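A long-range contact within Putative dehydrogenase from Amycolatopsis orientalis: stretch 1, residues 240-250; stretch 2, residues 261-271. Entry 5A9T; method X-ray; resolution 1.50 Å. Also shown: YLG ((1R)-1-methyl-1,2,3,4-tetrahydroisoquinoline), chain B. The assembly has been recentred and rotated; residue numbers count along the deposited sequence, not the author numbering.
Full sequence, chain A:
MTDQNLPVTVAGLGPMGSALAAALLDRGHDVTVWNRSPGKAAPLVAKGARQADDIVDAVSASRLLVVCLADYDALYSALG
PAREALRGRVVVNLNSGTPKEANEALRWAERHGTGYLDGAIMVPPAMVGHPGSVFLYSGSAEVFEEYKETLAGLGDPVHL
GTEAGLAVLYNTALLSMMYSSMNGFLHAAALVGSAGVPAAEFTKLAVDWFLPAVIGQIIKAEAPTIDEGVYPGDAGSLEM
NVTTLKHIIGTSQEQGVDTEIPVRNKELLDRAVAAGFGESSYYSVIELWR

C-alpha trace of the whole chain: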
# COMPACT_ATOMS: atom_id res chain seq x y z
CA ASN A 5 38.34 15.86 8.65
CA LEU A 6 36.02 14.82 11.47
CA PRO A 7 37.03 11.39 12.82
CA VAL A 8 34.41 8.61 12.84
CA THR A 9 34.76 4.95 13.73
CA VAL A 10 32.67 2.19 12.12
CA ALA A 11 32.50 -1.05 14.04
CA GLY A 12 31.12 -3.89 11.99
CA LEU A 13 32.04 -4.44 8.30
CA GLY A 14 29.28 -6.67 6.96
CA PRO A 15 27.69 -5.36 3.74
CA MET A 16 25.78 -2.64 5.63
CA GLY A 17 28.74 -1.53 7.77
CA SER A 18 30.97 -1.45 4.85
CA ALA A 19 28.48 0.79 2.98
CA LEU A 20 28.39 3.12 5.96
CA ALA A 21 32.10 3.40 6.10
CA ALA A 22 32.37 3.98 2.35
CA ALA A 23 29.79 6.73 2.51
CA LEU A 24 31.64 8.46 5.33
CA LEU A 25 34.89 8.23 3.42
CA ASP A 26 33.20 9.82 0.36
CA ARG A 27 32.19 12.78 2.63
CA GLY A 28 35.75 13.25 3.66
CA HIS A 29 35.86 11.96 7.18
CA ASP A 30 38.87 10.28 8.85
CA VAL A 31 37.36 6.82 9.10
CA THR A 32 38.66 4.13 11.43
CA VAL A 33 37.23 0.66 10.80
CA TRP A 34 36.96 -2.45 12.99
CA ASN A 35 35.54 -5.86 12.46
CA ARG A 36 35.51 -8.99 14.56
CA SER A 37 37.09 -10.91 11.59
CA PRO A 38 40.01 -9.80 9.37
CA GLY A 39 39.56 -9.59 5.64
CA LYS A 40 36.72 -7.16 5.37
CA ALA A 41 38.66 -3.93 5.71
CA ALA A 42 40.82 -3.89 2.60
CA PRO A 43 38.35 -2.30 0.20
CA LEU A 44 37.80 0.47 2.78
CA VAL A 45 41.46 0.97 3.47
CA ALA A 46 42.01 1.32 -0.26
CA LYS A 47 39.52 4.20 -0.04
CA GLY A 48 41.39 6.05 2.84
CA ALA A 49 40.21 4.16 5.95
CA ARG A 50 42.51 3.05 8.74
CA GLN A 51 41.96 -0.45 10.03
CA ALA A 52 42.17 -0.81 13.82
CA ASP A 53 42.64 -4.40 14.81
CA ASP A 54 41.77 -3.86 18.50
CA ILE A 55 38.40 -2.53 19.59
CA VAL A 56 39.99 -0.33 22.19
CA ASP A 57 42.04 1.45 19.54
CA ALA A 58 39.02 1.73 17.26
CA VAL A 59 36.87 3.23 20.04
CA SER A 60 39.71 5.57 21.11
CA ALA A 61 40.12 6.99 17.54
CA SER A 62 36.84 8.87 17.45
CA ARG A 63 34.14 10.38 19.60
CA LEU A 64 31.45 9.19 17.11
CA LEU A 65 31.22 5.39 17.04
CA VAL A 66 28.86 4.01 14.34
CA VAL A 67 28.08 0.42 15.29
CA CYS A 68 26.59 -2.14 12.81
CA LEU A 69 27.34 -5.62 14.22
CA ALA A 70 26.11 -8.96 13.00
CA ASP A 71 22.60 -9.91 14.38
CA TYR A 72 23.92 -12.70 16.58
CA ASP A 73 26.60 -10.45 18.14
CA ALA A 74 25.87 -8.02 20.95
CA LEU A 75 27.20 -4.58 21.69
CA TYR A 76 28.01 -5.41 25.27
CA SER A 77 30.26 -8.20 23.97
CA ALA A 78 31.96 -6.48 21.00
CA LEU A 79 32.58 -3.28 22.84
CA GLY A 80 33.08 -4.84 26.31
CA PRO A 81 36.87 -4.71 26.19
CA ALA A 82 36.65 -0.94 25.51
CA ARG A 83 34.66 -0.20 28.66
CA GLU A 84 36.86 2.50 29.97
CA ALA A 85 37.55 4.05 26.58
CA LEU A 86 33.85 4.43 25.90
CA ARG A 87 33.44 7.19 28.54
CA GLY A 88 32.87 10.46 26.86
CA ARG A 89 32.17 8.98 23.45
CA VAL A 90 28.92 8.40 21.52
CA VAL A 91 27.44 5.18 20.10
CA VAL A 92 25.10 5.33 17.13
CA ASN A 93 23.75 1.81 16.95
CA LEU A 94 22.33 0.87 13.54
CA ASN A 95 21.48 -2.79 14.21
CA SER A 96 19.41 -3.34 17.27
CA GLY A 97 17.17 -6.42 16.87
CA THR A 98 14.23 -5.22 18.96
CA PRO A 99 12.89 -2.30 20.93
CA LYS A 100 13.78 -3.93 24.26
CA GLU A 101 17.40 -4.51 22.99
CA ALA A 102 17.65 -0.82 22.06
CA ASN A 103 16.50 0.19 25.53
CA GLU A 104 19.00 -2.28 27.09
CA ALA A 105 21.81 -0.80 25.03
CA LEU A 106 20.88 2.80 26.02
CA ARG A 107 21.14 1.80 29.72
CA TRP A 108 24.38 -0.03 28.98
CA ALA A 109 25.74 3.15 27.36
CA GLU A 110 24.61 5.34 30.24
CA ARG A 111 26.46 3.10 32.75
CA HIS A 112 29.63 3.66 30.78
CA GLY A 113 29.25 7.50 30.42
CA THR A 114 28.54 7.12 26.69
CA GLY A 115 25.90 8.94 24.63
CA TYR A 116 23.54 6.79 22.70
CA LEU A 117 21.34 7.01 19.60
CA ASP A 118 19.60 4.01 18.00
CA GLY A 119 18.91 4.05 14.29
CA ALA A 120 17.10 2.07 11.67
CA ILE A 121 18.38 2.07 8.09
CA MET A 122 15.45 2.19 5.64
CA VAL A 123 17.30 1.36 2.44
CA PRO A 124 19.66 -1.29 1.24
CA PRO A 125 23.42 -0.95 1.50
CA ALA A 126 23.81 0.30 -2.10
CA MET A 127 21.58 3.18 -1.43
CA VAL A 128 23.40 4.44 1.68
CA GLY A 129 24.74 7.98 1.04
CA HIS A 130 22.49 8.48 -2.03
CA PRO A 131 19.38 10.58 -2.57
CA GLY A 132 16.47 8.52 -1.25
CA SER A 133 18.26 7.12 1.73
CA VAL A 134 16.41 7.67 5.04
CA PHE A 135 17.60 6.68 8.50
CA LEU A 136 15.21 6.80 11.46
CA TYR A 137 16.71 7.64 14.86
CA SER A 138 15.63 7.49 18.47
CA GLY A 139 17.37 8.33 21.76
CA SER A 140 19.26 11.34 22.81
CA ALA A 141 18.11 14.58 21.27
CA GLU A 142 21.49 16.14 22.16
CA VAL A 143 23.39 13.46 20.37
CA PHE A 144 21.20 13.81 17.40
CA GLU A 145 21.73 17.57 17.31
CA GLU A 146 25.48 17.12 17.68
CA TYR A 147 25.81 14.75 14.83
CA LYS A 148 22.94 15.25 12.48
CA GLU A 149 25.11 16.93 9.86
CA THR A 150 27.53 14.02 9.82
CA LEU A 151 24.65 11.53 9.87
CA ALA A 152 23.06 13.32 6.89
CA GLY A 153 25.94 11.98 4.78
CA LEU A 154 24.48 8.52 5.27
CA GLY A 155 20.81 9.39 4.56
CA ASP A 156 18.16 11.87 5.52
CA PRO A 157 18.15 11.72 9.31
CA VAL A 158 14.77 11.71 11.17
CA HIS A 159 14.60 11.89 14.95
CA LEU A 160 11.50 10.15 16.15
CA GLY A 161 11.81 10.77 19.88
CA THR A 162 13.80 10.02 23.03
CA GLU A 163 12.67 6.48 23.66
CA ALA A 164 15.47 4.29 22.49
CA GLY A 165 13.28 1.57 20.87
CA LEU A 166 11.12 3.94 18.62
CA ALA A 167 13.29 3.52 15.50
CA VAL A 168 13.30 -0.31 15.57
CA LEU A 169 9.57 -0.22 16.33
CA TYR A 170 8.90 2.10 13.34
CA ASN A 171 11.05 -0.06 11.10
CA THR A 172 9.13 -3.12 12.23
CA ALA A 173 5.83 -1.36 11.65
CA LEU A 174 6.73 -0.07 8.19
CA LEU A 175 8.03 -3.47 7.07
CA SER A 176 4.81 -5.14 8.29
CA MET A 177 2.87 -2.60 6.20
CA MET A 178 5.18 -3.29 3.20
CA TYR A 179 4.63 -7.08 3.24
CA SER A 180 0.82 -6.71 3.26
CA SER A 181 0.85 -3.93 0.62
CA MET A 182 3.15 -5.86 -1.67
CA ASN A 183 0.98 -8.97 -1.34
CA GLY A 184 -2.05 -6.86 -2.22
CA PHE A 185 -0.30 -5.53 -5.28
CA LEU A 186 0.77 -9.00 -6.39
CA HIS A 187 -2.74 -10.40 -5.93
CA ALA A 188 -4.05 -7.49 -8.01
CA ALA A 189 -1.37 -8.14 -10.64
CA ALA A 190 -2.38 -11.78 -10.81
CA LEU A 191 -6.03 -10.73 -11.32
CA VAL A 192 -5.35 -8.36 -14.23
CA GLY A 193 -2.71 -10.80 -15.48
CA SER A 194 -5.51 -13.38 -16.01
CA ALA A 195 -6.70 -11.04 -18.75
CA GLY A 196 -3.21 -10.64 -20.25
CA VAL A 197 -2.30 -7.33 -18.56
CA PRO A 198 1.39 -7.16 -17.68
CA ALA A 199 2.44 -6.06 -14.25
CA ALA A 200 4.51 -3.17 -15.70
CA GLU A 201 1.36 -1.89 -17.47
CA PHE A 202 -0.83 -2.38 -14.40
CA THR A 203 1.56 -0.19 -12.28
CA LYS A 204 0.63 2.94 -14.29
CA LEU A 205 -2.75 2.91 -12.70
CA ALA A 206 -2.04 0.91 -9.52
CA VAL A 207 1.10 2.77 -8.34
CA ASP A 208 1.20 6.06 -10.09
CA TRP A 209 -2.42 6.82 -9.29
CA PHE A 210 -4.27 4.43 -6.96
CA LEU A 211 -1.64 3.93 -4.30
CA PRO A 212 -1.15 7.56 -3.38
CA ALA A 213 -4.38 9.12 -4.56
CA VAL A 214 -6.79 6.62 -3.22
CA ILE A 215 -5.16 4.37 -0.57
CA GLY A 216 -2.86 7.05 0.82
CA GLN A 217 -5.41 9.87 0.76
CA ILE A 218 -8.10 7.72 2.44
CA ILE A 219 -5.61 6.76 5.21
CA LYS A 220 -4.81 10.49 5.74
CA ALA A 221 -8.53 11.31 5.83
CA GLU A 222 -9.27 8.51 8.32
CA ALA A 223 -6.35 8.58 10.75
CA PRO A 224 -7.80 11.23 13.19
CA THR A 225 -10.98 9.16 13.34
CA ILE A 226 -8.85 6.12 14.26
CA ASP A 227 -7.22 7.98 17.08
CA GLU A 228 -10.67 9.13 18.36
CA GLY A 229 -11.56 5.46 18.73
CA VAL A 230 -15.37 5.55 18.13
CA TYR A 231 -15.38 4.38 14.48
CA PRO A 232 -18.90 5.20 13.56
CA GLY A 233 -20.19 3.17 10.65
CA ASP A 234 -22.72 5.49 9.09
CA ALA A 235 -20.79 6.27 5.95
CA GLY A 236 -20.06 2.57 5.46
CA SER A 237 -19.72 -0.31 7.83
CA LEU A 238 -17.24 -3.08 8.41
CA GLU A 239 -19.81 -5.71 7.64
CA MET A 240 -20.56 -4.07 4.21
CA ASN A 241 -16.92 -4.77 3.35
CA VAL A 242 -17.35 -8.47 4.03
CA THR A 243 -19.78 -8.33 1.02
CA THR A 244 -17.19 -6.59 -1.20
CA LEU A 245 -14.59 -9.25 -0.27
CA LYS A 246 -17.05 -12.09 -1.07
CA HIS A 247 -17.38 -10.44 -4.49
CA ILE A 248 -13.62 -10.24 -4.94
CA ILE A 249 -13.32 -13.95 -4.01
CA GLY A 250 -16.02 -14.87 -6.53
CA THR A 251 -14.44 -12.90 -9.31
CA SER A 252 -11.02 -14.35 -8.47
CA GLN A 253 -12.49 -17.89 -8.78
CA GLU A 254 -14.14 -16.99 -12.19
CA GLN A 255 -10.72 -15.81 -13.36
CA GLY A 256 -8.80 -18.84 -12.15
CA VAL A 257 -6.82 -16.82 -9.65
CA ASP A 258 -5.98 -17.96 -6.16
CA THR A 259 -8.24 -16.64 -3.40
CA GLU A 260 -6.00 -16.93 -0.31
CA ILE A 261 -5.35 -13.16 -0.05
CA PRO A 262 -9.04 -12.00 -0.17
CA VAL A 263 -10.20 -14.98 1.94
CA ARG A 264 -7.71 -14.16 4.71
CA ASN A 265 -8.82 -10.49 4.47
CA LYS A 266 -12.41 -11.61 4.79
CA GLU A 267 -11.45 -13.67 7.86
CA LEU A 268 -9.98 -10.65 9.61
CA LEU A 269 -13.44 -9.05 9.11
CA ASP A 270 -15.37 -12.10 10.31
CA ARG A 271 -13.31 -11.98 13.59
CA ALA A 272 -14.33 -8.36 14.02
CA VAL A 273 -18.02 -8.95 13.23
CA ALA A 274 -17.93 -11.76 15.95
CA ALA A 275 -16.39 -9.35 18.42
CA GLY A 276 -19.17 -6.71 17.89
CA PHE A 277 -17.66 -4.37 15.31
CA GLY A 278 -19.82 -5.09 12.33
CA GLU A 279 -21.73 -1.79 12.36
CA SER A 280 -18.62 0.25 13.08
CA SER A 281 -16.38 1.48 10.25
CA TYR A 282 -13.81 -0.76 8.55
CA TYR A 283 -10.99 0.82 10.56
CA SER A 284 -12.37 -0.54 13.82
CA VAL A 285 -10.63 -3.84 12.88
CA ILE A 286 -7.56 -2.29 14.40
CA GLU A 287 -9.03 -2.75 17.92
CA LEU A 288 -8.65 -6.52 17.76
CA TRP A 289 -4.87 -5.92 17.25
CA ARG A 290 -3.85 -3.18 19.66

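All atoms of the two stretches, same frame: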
# COMPACT_ATOMS: atom_id res chain seq x y z
N MET A 240 -20.37 -4.31 5.61
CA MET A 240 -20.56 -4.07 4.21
C MET A 240 -19.34 -4.49 3.37
O MET A 240 -19.44 -4.93 2.28
CB MET A 240 -20.96 -2.65 3.89
CG MET A 240 -22.37 -2.33 4.39
SD MET A 240 -22.65 -0.55 4.47
CE MET A 240 -22.36 -0.10 2.79
N ASN A 241 -18.19 -4.34 3.95
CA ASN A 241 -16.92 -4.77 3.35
C ASN A 241 -16.75 -6.24 3.29
O ASN A 241 -16.01 -6.70 2.37
CB ASN A 241 -15.75 -4.06 4.07
CG ASN A 241 -15.68 -2.60 3.79
OD1 ASN A 241 -16.24 -1.78 4.60
ND2 ASN A 241 -15.18 -2.23 2.72
N VAL A 242 -17.40 -6.98 4.16
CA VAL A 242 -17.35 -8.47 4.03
C VAL A 242 -18.02 -8.77 2.72
O VAL A 242 -17.53 -9.67 1.94
CB VAL A 242 -18.08 -9.09 5.23
CG1 VAL A 242 -18.39 -10.64 4.92
CG2 VAL A 242 -17.32 -8.99 6.51
N THR A 243 -19.12 -8.17 2.33
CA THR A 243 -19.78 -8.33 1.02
C THR A 243 -18.86 -8.08 -0.18
O THR A 243 -18.76 -8.83 -1.17
CB THR A 243 -21.13 -7.51 0.92
OG1 THR A 243 -21.93 -7.88 2.05
CG2 THR A 243 -21.79 -7.62 -0.38
N THR A 244 -18.08 -6.97 -0.11
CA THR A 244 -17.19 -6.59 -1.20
C THR A 244 -16.10 -7.72 -1.33
O THR A 244 -15.80 -8.11 -2.43
CB THR A 244 -16.49 -5.25 -0.87
OG1 THR A 244 -17.55 -4.29 -0.61
CG2 THR A 244 -15.72 -4.80 -1.95
N LEU A 245 -15.60 -8.22 -0.24
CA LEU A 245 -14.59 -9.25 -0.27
C LEU A 245 -15.16 -10.56 -0.85
O LEU A 245 -14.45 -11.26 -1.57
CB LEU A 245 -13.92 -9.48 1.04
CG LEU A 245 -12.77 -8.47 1.33
CD1 LEU A 245 -12.52 -8.34 2.79
CD2 LEU A 245 -11.53 -8.82 0.51
N LYS A 246 -16.39 -10.86 -0.42
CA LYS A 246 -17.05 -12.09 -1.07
C LYS A 246 -17.08 -11.94 -2.57
O LYS A 246 -16.80 -12.96 -3.33
CB LYS A 246 -18.47 -12.27 -0.41
CG LYS A 246 -18.45 -12.78 0.96
CD LYS A 246 -19.89 -12.85 1.52
CE LYS A 246 -19.78 -13.63 2.81
NZ LYS A 246 -21.00 -13.71 3.64
N HIS A 247 -17.37 -10.75 -3.10
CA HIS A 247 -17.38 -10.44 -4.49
C HIS A 247 -15.99 -10.65 -5.15
O HIS A 247 -15.80 -11.23 -6.26
CB HIS A 247 -17.95 -9.05 -4.70
CG HIS A 247 -18.57 -8.93 -6.00
ND1 HIS A 247 -19.86 -9.38 -6.24
CD2 HIS A 247 -18.06 -8.53 -7.19
CE1 HIS A 247 -20.12 -9.26 -7.53
NE2 HIS A 247 -19.07 -8.71 -8.12
N ILE A 248 -14.96 -10.11 -4.46
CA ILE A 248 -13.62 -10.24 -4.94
C ILE A 248 -13.26 -11.71 -5.06
O ILE A 248 -12.57 -12.14 -6.03
CB ILE A 248 -12.60 -9.46 -4.06
CG1 ILE A 248 -12.93 -7.99 -4.20
CG2 ILE A 248 -11.16 -9.86 -4.39
CD1 ILE A 248 -12.24 -7.20 -3.09
N ILE A 249 -13.63 -12.46 -4.06
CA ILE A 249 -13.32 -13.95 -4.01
C ILE A 249 -14.03 -14.56 -5.17
O ILE A 249 -13.42 -15.41 -5.87
CB ILE A 249 -13.75 -14.56 -2.67
CG1 ILE A 249 -12.92 -14.04 -1.53
CG2 ILE A 249 -13.73 -16.08 -2.68
CD1 ILE A 249 -13.48 -14.24 -0.15
N GLY A 250 -15.30 -14.29 -5.39
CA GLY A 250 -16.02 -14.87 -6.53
C GLY A 250 -15.48 -14.51 -7.89
O GLY A 250 -15.29 -15.35 -8.81
N ILE A 261 -5.48 -14.55 -0.57
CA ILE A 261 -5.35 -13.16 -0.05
C ILE A 261 -6.75 -12.57 0.35
O ILE A 261 -6.94 -12.17 1.48
CB ILE A 261 -4.55 -12.28 -1.04
CG1 ILE A 261 -3.10 -12.69 -1.10
CG2 ILE A 261 -4.71 -10.79 -0.68
CD1 ILE A 261 -2.36 -12.55 0.13
N PRO A 262 -7.74 -12.57 -0.56
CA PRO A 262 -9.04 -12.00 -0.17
C PRO A 262 -9.74 -12.87 0.87
O PRO A 262 -10.44 -12.30 1.71
CB PRO A 262 -9.77 -11.82 -1.51
CG PRO A 262 -9.09 -12.86 -2.40
CD PRO A 262 -7.67 -12.77 -2.02
N VAL A 263 -9.54 -14.21 0.83
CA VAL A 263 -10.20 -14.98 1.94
C VAL A 263 -9.62 -14.68 3.27
O VAL A 263 -10.40 -14.60 4.25
CB VAL A 263 -9.99 -16.49 1.59
CG1 VAL A 263 -10.18 -17.40 2.86
CG2 VAL A 263 -10.83 -16.84 0.41
N ARG A 264 -8.33 -14.55 3.43
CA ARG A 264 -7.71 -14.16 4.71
C ARG A 264 -8.16 -12.76 5.12
O ARG A 264 -8.35 -12.51 6.32
CB ARG A 264 -6.19 -14.25 4.70
CG ARG A 264 -5.56 -15.70 4.64
CD ARG A 264 -6.29 -16.80 5.43
NE ARG A 264 -5.58 -18.12 5.37
CZ ARG A 264 -5.84 -19.12 4.52
N ASN A 265 -8.29 -11.84 4.15
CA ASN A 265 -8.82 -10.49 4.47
C ASN A 265 -10.25 -10.59 4.91
O ASN A 265 -10.56 -9.87 5.90
CB ASN A 265 -8.66 -9.60 3.25
CG ASN A 265 -7.24 -9.16 3.02
OD1 ASN A 265 -6.41 -9.08 3.96
ND2 ASN A 265 -6.91 -8.80 1.79
N LYS A 266 -11.06 -11.43 4.32
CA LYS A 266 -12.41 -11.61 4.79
C LYS A 266 -12.38 -12.23 6.21
O LYS A 266 -13.05 -11.76 7.13
CB LYS A 266 -13.18 -12.46 3.85
CG LYS A 266 -14.57 -12.76 4.35
CD LYS A 266 -15.43 -13.28 3.23
CE LYS A 266 -15.55 -14.76 3.38
NZ LYS A 266 -16.32 -15.12 4.61
N GLU A 267 -11.51 -13.15 6.47
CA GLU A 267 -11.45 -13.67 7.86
C GLU A 267 -11.11 -12.65 8.92
O GLU A 267 -11.61 -12.82 10.06
CB GLU A 267 -10.40 -14.80 7.97
CG GLU A 267 -10.95 -16.06 7.32
CD GLU A 267 -9.90 -17.17 7.10
OE1 GLU A 267 -8.74 -16.97 7.44
OE2 GLU A 267 -10.30 -18.19 6.49
N LEU A 268 -10.25 -11.69 8.65
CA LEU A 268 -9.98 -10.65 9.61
C LEU A 268 -11.29 -9.94 9.93
O LEU A 268 -11.48 -9.63 11.15
CB LEU A 268 -8.98 -9.53 9.28
CG LEU A 268 -7.53 -10.02 9.02
CD1 LEU A 268 -6.66 -9.05 8.19
CD2 LEU A 268 -6.85 -10.35 10.37
N LEU A 269 -12.15 -9.72 8.92
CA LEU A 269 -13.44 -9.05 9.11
C LEU A 269 -14.42 -9.90 9.87
O LEU A 269 -15.20 -9.41 10.68
CB LEU A 269 -14.00 -8.49 7.83
CG LEU A 269 -13.07 -7.51 7.05
CD1 LEU A 269 -13.86 -6.90 5.96
CD2 LEU A 269 -12.48 -6.50 7.95
N ASP A 270 -14.49 -11.16 9.53
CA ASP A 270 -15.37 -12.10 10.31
C ASP A 270 -15.01 -12.11 11.80
O ASP A 270 -15.95 -12.05 12.68
CB ASP A 270 -15.08 -13.49 9.74
CG ASP A 270 -15.66 -13.71 8.29
OD1 ASP A 270 -16.61 -12.98 7.81
OD2 ASP A 270 -15.13 -14.67 7.60
N ARG A 271 -13.75 -12.07 12.16
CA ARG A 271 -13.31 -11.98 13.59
C ARG A 271 -13.89 -10.71 14.26
O ARG A 271 -14.39 -10.69 15.40
CB ARG A 271 -11.76 -11.97 13.67
CG ARG A 271 -11.02 -12.17 15.00
CD ARG A 271 -9.51 -12.23 14.71
NE ARG A 271 -8.78 -11.78 15.88
CZ ARG A 271 -7.52 -11.32 15.92
NH1 ARG A 271 -6.69 -11.21 14.80
NH2 ARG A 271 -7.06 -10.95 17.10
C4 YLG B . -12.51 -0.73 -0.20
C14 YLG B . -12.00 -0.55 1.08
C5 YLG B . -12.57 0.30 2.08
C6 YLG B . -12.06 0.51 3.33
C11 YLG B . -10.92 -0.21 3.57
C8 YLG B . -13.48 2.62 1.77
C10 YLG B . -13.78 1.09 1.82
C12 YLG B . -10.32 -1.06 2.62
C13 YLG B . -10.84 -1.28 1.35
N2 YLG B . -14.40 0.62 0.58
C3 YLG B . -13.63 0.31 -0.59

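This is an antiparallel helix-helix contact built on apolar packing, with two reciprocal knobs, Leu-245 and Lys-266, packed into holes on the facing helix and no hydrogen bond or salt bridge crossing between the stretches. The N-to-C directions differ by 163°, the axes approach to 9.1 Å, and the contact buries 514 Å² counted over both sides.

Leu-245 is the first knob. Its CA-to-CB bond points toward the partner helix, and its side chain drops among Pro-262, Asn-265, Lys-266 and Leu-269, an i, i+3, i+4, i+7 hole. It packs against main chain as well as side chains: Leu-245 CD1 lies 3.7 Å from Lys-266 N, and Leu-245 CD2 lies 3.8 Å from Pro-262 O. That nitrogen and oxygen are already paired with each other, Lys-266 N donating to Pro-262 O at 2.8 Å, so the methyls cover a satisfied helical bond.

Lys-266 is the second knob, sitting among Val-242, Leu-245, Lys-246 and Ile-249. Here a lysine serves through its aliphatic stem: Lys-266 CD is 3.8 Å from Lys-246 CG and 4.0 Å from Ile-249 CD1. Within its own helix, Lys-266 NZ forms a salt bridge with Asp-270 OD2, one turn on, at 3.2 Å.

Apolar pairs extend the packing both ways along the helices. Toward the start of stretch 1, Val-242 CG2 meets Leu-269 CB at 3.6 Å, while Leu-269 CD1 reaches Leu-245 CD1 at 3.7 Å. Toward its end, Pro-262 CB is approached by Ile-248 CG2 at 3.8 Å and by Ile-249 CG1 at 3.9 Å. The CA-to-CB bond of Ile-249 points sideways, yet the end of its side chain comes nearer, bringing Ile-249 CD1 to 3.8 Å from Val-263 CG2.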